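Local coordinates for protein inactive poly [ADP-ribose] polymerase RCD1 (Arabidopsis thaliana, PDB 5NGO) that is an inactive member of the poly(ADP-ribose) polymerase family and is bound by a downy mildew effector that thereby suppresses plant immunity, at residues K55-A60 with E149-V154; V128-M133 with K161-W166. One frame throughout, in Å; residues are numbered along the deposited sequence.

Interaction 1: residues K55-A60 with E149-V154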
loop_
_atom_site.group_PDB
_atom_site.type_symbol
_atom_site.label_atom_id
_atom_site.label_comp_id
_atom_site.label_asym_id
_atom_site.label_seq_id
_atom_site.Cartn_x
_atom_site.Cartn_y
_atom_site.Cartn_z
ATOM N N LYS A 55 -6.468 19.204 8.134
ATOM C CA LYS A 55 -6.636 20.657 8.181
ATOM C C LYS A 55 -6.863 21.275 6.798
ATOM O O LYS A 55 -7.643 22.206 6.662
ATOM C CB LYS A 55 -5.434 21.321 8.848
ATOM C CG LYS A 55 -5.345 21.053 10.342
ATOM C CD LYS A 55 -3.987 21.430 10.886
ATOM C CE LYS A 55 -4.028 21.876 12.326
ATOM N NZ LYS A 55 -4.874 21.070 13.255
ATOM N N HIS A 56 -6.191 20.743 5.790
ATOM C CA HIS A 56 -6.299 21.243 4.421
ATOM C C HIS A 56 -7.642 20.873 3.743
ATOM O O HIS A 56 -8.275 21.720 3.107
ATOM C CB HIS A 56 -5.086 20.739 3.614
ATOM C CG HIS A 56 -5.027 21.271 2.217
ATOM N ND1 HIS A 56 -5.676 22.428 1.851
ATOM C CD2 HIS A 56 -4.394 20.831 1.104
ATOM C CE1 HIS A 56 -5.468 22.664 0.569
ATOM N NE2 HIS A 56 -4.695 21.709 0.092
ATOM N N ARG A 57 -8.070 19.623 3.891
ATOM C CA ARG A 57 -9.241 19.087 3.178
ATOM C C ARG A 57 -10.490 18.903 4.032
ATOM O O ARG A 57 -11.572 18.728 3.474
ATOM C CB ARG A 57 -8.918 17.715 2.583
ATOM C CG ARG A 57 -7.667 17.661 1.727
ATOM C CD ARG A 57 -7.630 18.712 0.640
ATOM N NE ARG A 57 -6.668 18.355 -0.397
ATOM C CZ ARG A 57 -6.365 19.108 -1.464
ATOM N NH1 ARG A 57 -6.911 20.296 -1.643
ATOM N NH2 ARG A 57 -5.480 18.663 -2.354
ATOM N N GLY A 58 -10.346 18.893 5.357
ATOM C CA GLY A 58 -11.431 18.496 6.255
ATOM C C GLY A 58 -11.315 17.055 6.731
ATOM O O GLY A 58 -11.690 16.748 7.858
ATOM N N ASP A 59 -10.783 16.177 5.872
ATOM C CA ASP A 59 -10.679 14.740 6.136
ATOM C C ASP A 59 -9.369 14.224 5.523
ATOM O O ASP A 59 -9.112 14.437 4.327
ATOM C CB ASP A 59 -11.890 14.029 5.496
ATOM C CG ASP A 59 -12.027 12.546 5.896
ATOM O OD1 ASP A 59 -11.146 11.944 6.548
ATOM O OD2 ASP A 59 -13.057 11.953 5.526
ATOM N N ALA A 60 -8.543 13.557 6.331
ATOM C CA ALA A 60 -7.309 12.932 5.820
ATOM C C ALA A 60 -7.612 11.715 4.931
ATOM O O ALA A 60 -6.883 11.440 3.972
ATOM C CB ALA A 60 -6.388 12.532 6.969
ATOM N N GLU A 149 -7.018 20.530 -6.004
ATOM C CA GLU A 149 -8.096 20.030 -5.145
ATOM C C GLU A 149 -7.950 18.535 -4.761
ATOM O O GLU A 149 -8.553 18.101 -3.780
ATOM C CB GLU A 149 -9.479 20.297 -5.782
ATOM C CG GLU A 149 -9.851 19.444 -7.009
ATOM C CD GLU A 149 -9.536 20.083 -8.348
ATOM O OE1 GLU A 149 -8.516 20.792 -8.487
ATOM O OE2 GLU A 149 -10.310 19.830 -9.293
ATOM N N TYR A 150 -7.159 17.778 -5.537
ATOM C CA TYR A 150 -6.968 16.340 -5.331
ATOM C C TYR A 150 -5.590 15.983 -4.732
ATOM O O TYR A 150 -4.595 16.659 -4.982
ATOM C CB TYR A 150 -7.127 15.581 -6.662
ATOM C CG TYR A 150 -8.490 15.690 -7.334
ATOM C CD1 TYR A 150 -9.662 15.303 -6.677
ATOM C CD2 TYR A 150 -8.601 16.147 -8.657
ATOM C CE1 TYR A 150 -10.904 15.398 -7.299
ATOM C CE2 TYR A 150 -9.838 16.239 -9.293
ATOM C CZ TYR A 150 -10.985 15.863 -8.604
ATOM O OH TYR A 150 -12.201 15.951 -9.235
ATOM N N ASP A 151 -5.555 14.892 -3.963
ATOM C CA ASP A 151 -4.330 14.387 -3.358
ATOM C C ASP A 151 -3.796 13.176 -4.144
ATOM O O ASP A 151 -2.940 13.355 -5.011
ATOM C CB ASP A 151 -4.567 14.101 -1.878
ATOM C CG ASP A 151 -4.895 15.358 -1.096
ATOM O OD1 ASP A 151 -4.089 16.311 -1.125
ATOM O OD2 ASP A 151 -5.967 15.423 -0.461
ATOM N N ASN A 152 -4.298 11.971 -3.869
ATOM C CA ASN A 152 -3.834 10.742 -4.545
ATOM C C ASN A 152 -4.976 10.157 -5.397
ATOM O O ASN A 152 -6.123 10.597 -5.289
ATOM C CB ASN A 152 -3.298 9.744 -3.508
ATOM C CG ASN A 152 -2.004 10.250 -2.833
ATOM O OD1 ASN A 152 -1.053 10.636 -3.491
ATOM N ND2 ASN A 152 -1.992 10.252 -1.508
ATOM N N GLY A 153 -4.654 9.192 -6.259
ATOM C CA GLY A 153 -5.584 8.719 -7.295
ATOM C C GLY A 153 -6.214 7.366 -7.012
ATOM O O GLY A 153 -5.646 6.552 -6.279
ATOM N N VAL A 154 -7.417 7.128 -7.559
ATOM C CA VAL A 154 -8.123 5.860 -7.452
ATOM C C VAL A 154 -8.840 5.467 -8.742
ATOM O O VAL A 154 -9.234 6.346 -9.507
ATOM C CB VAL A 154 -9.127 5.915 -6.289
ATOM C CG1 VAL A 154 -10.215 7.004 -6.453
ATOM C CG2 VAL A 154 -9.716 4.537 -5.971
#
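A side-on, two-nitrogen salt bridge joins Arg57, at the C-terminal end of helix 37-57, to Asp151 on the loop that leads into strand 153-154. Arg57 NE donates to Asp151 OD2 at 3.0 Å with an N-H...O angle of 156°, and Arg57 NH2 donates to Asp151 OD1, also at 3.0 Å. Both oxygens lie close to the guanidinium plane, but the two flat groups are twisted by 53°, so OD2 is met on its syn side whereas OD1 is approached from above the carboxylate plane. The arginine chain is bent at chi2 (-52°), which carries the guanidinium to the loop. The carbonyl Glu149 O sits over the centre of one guanidinium face, 3.3 Å from Arg57 CZ, and His56 NE2 lies above the opposite face, displaced toward its rim. Arginine suits this place because its broad cation can serve a carboxylate at one edge while NH2 also bonds Glu148 O. Asp151 suits its own because its short carboxylate offers one oxygen to each arginine nitrogen; OD2 also accepts the backbone N-H of Asn132, which should help hold the carboxylate in position. Gly58, first beyond the helix, takes a positive phi that would jam a side chain against the preceding carbonyl oxygen. The contact lies at the protein surface, tying the end of helix 37-57 to the approach to strand 153-154, with Thr53 of the same helix also against Asp151.

Interaction 2: residues V128-M133 with K161-W166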
loop_
_atom_site.group_PDB
_atom_site.type_symbol
_atom_site.label_atom_id
_atom_site.label_comp_id
_atom_site.label_asym_id
_atom_site.label_seq_id
_atom_site.Cartn_x
_atom_site.Cartn_y
_atom_site.Cartn_z
ATOM N N VAL A 128 -2.452 4.552 4.135
ATOM C CA VAL A 128 -2.298 5.501 3.045
ATOM C C VAL A 128 -3.215 6.683 3.298
ATOM O O VAL A 128 -4.411 6.509 3.567
ATOM C CB VAL A 128 -2.659 4.889 1.679
ATOM C CG1 VAL A 128 -2.354 5.866 0.559
ATOM C CG2 VAL A 128 -1.930 3.569 1.473
ATOM N N ILE A 129 -2.644 7.879 3.193
ATOM C CA ILE A 129 -3.407 9.126 3.233
ATOM C C ILE A 129 -3.879 9.402 1.814
ATOM O O ILE A 129 -3.120 9.880 0.970
ATOM C CB ILE A 129 -2.550 10.291 3.733
ATOM C CG1 ILE A 129 -2.078 10.023 5.170
ATOM C CG2 ILE A 129 -3.330 11.600 3.673
ATOM C CD1 ILE A 129 -0.917 10.911 5.603
ATOM N N MET A 130 -5.142 9.088 1.554
ATOM C CA MET A 130 -5.705 9.266 0.225
ATOM C C MET A 130 -6.239 10.678 0.019
ATOM O O MET A 130 -6.299 11.138 -1.118
ATOM C CB MET A 130 -6.793 8.228 -0.031
ATOM C CG MET A 130 -6.234 6.828 -0.270
ATOM S SD MET A 130 -5.044 6.692 -1.601
ATOM C CE MET A 130 -5.934 7.312 -2.998
ATOM N N GLY A 131 -6.623 11.350 1.113
ATOM C CA GLY A 131 -7.163 12.706 1.049
ATOM C C GLY A 131 -8.370 12.811 0.142
ATOM O O GLY A 131 -9.219 11.920 0.131
ATOM N N ASN A 132 -8.421 13.897 -0.633
ATOM C CA ASN A 132 -9.418 14.068 -1.693
ATOM C C ASN A 132 -9.032 13.245 -2.891
ATOM O O ASN A 132 -8.138 13.627 -3.659
ATOM C CB ASN A 132 -9.521 15.529 -2.126
ATOM C CG ASN A 132 -10.322 16.340 -1.171
ATOM O OD1 ASN A 132 -9.902 17.376 -0.744
ATOM N ND2 ASN A 132 -11.522 15.872 -0.868
ATOM N N MET A 133 -9.730 12.130 -3.085
ATOM C CA MET A 133 -9.348 11.162 -4.103
ATOM C C MET A 133 -9.716 11.621 -5.507
ATOM O O MET A 133 -10.843 12.037 -5.743
ATOM C CB MET A 133 -10.014 9.809 -3.820
ATOM C CG MET A 133 -9.612 9.222 -2.495
ATOM S SD MET A 133 -10.240 7.586 -2.201
ATOM C CE MET A 133 -9.353 6.639 -3.334
ATOM N N LYS A 161 -10.331 -0.623 -6.293
ATOM C CA LYS A 161 -9.415 -1.743 -6.416
ATOM C C LYS A 161 -7.948 -1.332 -6.375
ATOM O O LYS A 161 -7.138 -2.088 -5.842
ATOM C CB LYS A 161 -9.700 -2.523 -7.705
ATOM C CG LYS A 161 -10.960 -3.361 -7.615
ATOM C CD LYS A 161 -10.896 -4.559 -8.585
ATOM C CE LYS A 161 -12.219 -5.290 -8.669
ATOM N NZ LYS A 161 -13.309 -4.496 -9.285
ATOM N N ASN A 162 -7.609 -0.162 -6.916
ATOM C CA ASN A 162 -6.231 0.291 -7.009
ATOM C C ASN A 162 -6.142 1.740 -6.558
ATOM O O ASN A 162 -6.953 2.568 -6.958
ATOM C CB ASN A 162 -5.711 0.187 -8.445
ATOM C CG ASN A 162 -5.793 -1.212 -8.994
ATOM O OD1 ASN A 162 -4.796 -1.940 -8.997
ATOM N ND2 ASN A 162 -6.985 -1.607 -9.450
ATOM N N TYR A 163 -5.122 2.019 -5.742
ATOM C CA TYR A 163 -4.747 3.380 -5.407
ATOM C C TYR A 163 -3.412 3.687 -6.056
ATOM O O TYR A 163 -2.560 2.798 -6.178
ATOM C CB TYR A 163 -4.589 3.535 -3.910
ATOM C CG TYR A 163 -5.803 3.193 -3.075
ATOM C CD1 TYR A 163 -7.010 3.824 -3.268
ATOM C CD2 TYR A 163 -5.713 2.258 -2.051
ATOM C CE1 TYR A 163 -8.139 3.464 -2.528
ATOM C CE2 TYR A 163 -6.793 1.930 -1.277
ATOM C CZ TYR A 163 -8.015 2.552 -1.509
ATOM O OH TYR A 163 -9.076 2.243 -0.704
ATOM N N ILE A 164 -3.257 4.931 -6.508
ATOM C CA ILE A 164 -1.985 5.421 -7.037
ATOM C C ILE A 164 -1.583 6.552 -6.116
ATOM O O ILE A 164 -2.322 7.524 -5.978
ATOM C CB ILE A 164 -2.126 5.988 -8.467
ATOM C CG1 ILE A 164 -2.725 4.961 -9.427
ATOM C CG2 ILE A 164 -0.777 6.465 -8.990
ATOM C CD1 ILE A 164 -1.775 3.861 -9.833
ATOM N N VAL A 165 -0.434 6.412 -5.461
ATOM C CA VAL A 165 0.150 7.496 -4.677
ATOM C C VAL A 165 1.278 8.079 -5.518
ATOM O O VAL A 165 2.193 7.348 -5.936
ATOM C CB VAL A 165 0.669 6.995 -3.325
ATOM C CG1 VAL A 165 1.435 8.081 -2.600
ATOM C CG2 VAL A 165 -0.485 6.484 -2.486
ATOM N N TRP A 166 1.212 9.391 -5.770
ATOM C CA TRP A 166 2.201 10.060 -6.660
ATOM C C TRP A 166 3.583 10.073 -6.011
ATOM O O TRP A 166 3.697 10.069 -4.789
ATOM C CB TRP A 166 1.773 11.487 -7.006
ATOM C CG TRP A 166 0.371 11.547 -7.505
ATOM C CD1 TRP A 166 -0.705 12.137 -6.888
ATOM C CD2 TRP A 166 -0.134 10.922 -8.687
ATOM N NE1 TRP A 166 -1.833 11.944 -7.635
ATOM C CE2 TRP A 166 -1.514 11.194 -8.740
ATOM C CE3 TRP A 166 0.451 10.164 -9.709
ATOM C CZ2 TRP A 166 -2.320 10.750 -9.791
ATOM C CZ3 TRP A 166 -0.341 9.717 -10.749
ATOM C CH2 TRP A 166 -1.719 10.012 -10.786
#
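Tyr163 receives two methionines from the segment 128-133. Met130 lays its CG over one face of the ring, and its chain, bent at chi2 (-56°) and again at chi3, brings SD to 4.3 Å from the ring centroid. The sulfur is 32° off the ring normal, an oblique Met-aromatic contact, while Met130 CE meets Tyr163 CD1 at 3.7 Å. Met133 comes to the same ring obliquely with its terminal methyl, CE lying 3.5 Å from Tyr163 CE1. Unbranched, flexible methionine can follow the outline of an aromatic ring in this way. Val128 and Val165 lie alongside each other, pointing opposite ways, with CG1 of Val128 3.6 Å from CG2 of Val165; their compact branched side chains suit strand residues facing a buried interior. In the next shell, Arg63 touches both methionines and makes a weak hydrogen bond from NH1 to Tyr163 OH, so the buried phenol has a polar partner. Gly131 takes a positive phi in the turn between the methionines, which favours glycine. Strands 62-68 and 98-102 lie between strands 121-129 and 162-165 in the sheet, and their Ala65, Leu100 and Ala102 pack against the contacting side chains.

How the interactions relate
From the N terminus, the chain leaves helix 37-57 through 55-60, runs through the strands that begin at 62-68, and reaches 128-133, then 149-154 and finally 161-166. Interaction 1 closes a long loop between the first and third of these segments, interaction 2 a shorter one between the second and fourth, so the two loops cross. Their segments also touch directly: Ala60 O lies 2.9 Å from Gly131 N, and Gly153 N lies 2.9 Å from Ile164 O, both probable hydrogen bonds; the latter joins neighbouring strands 153-154 and 162-165. The surface end of the helix is thus linked, through adjacent turns, to the buried contact between strand 162-165 and the turn after strand 121-129.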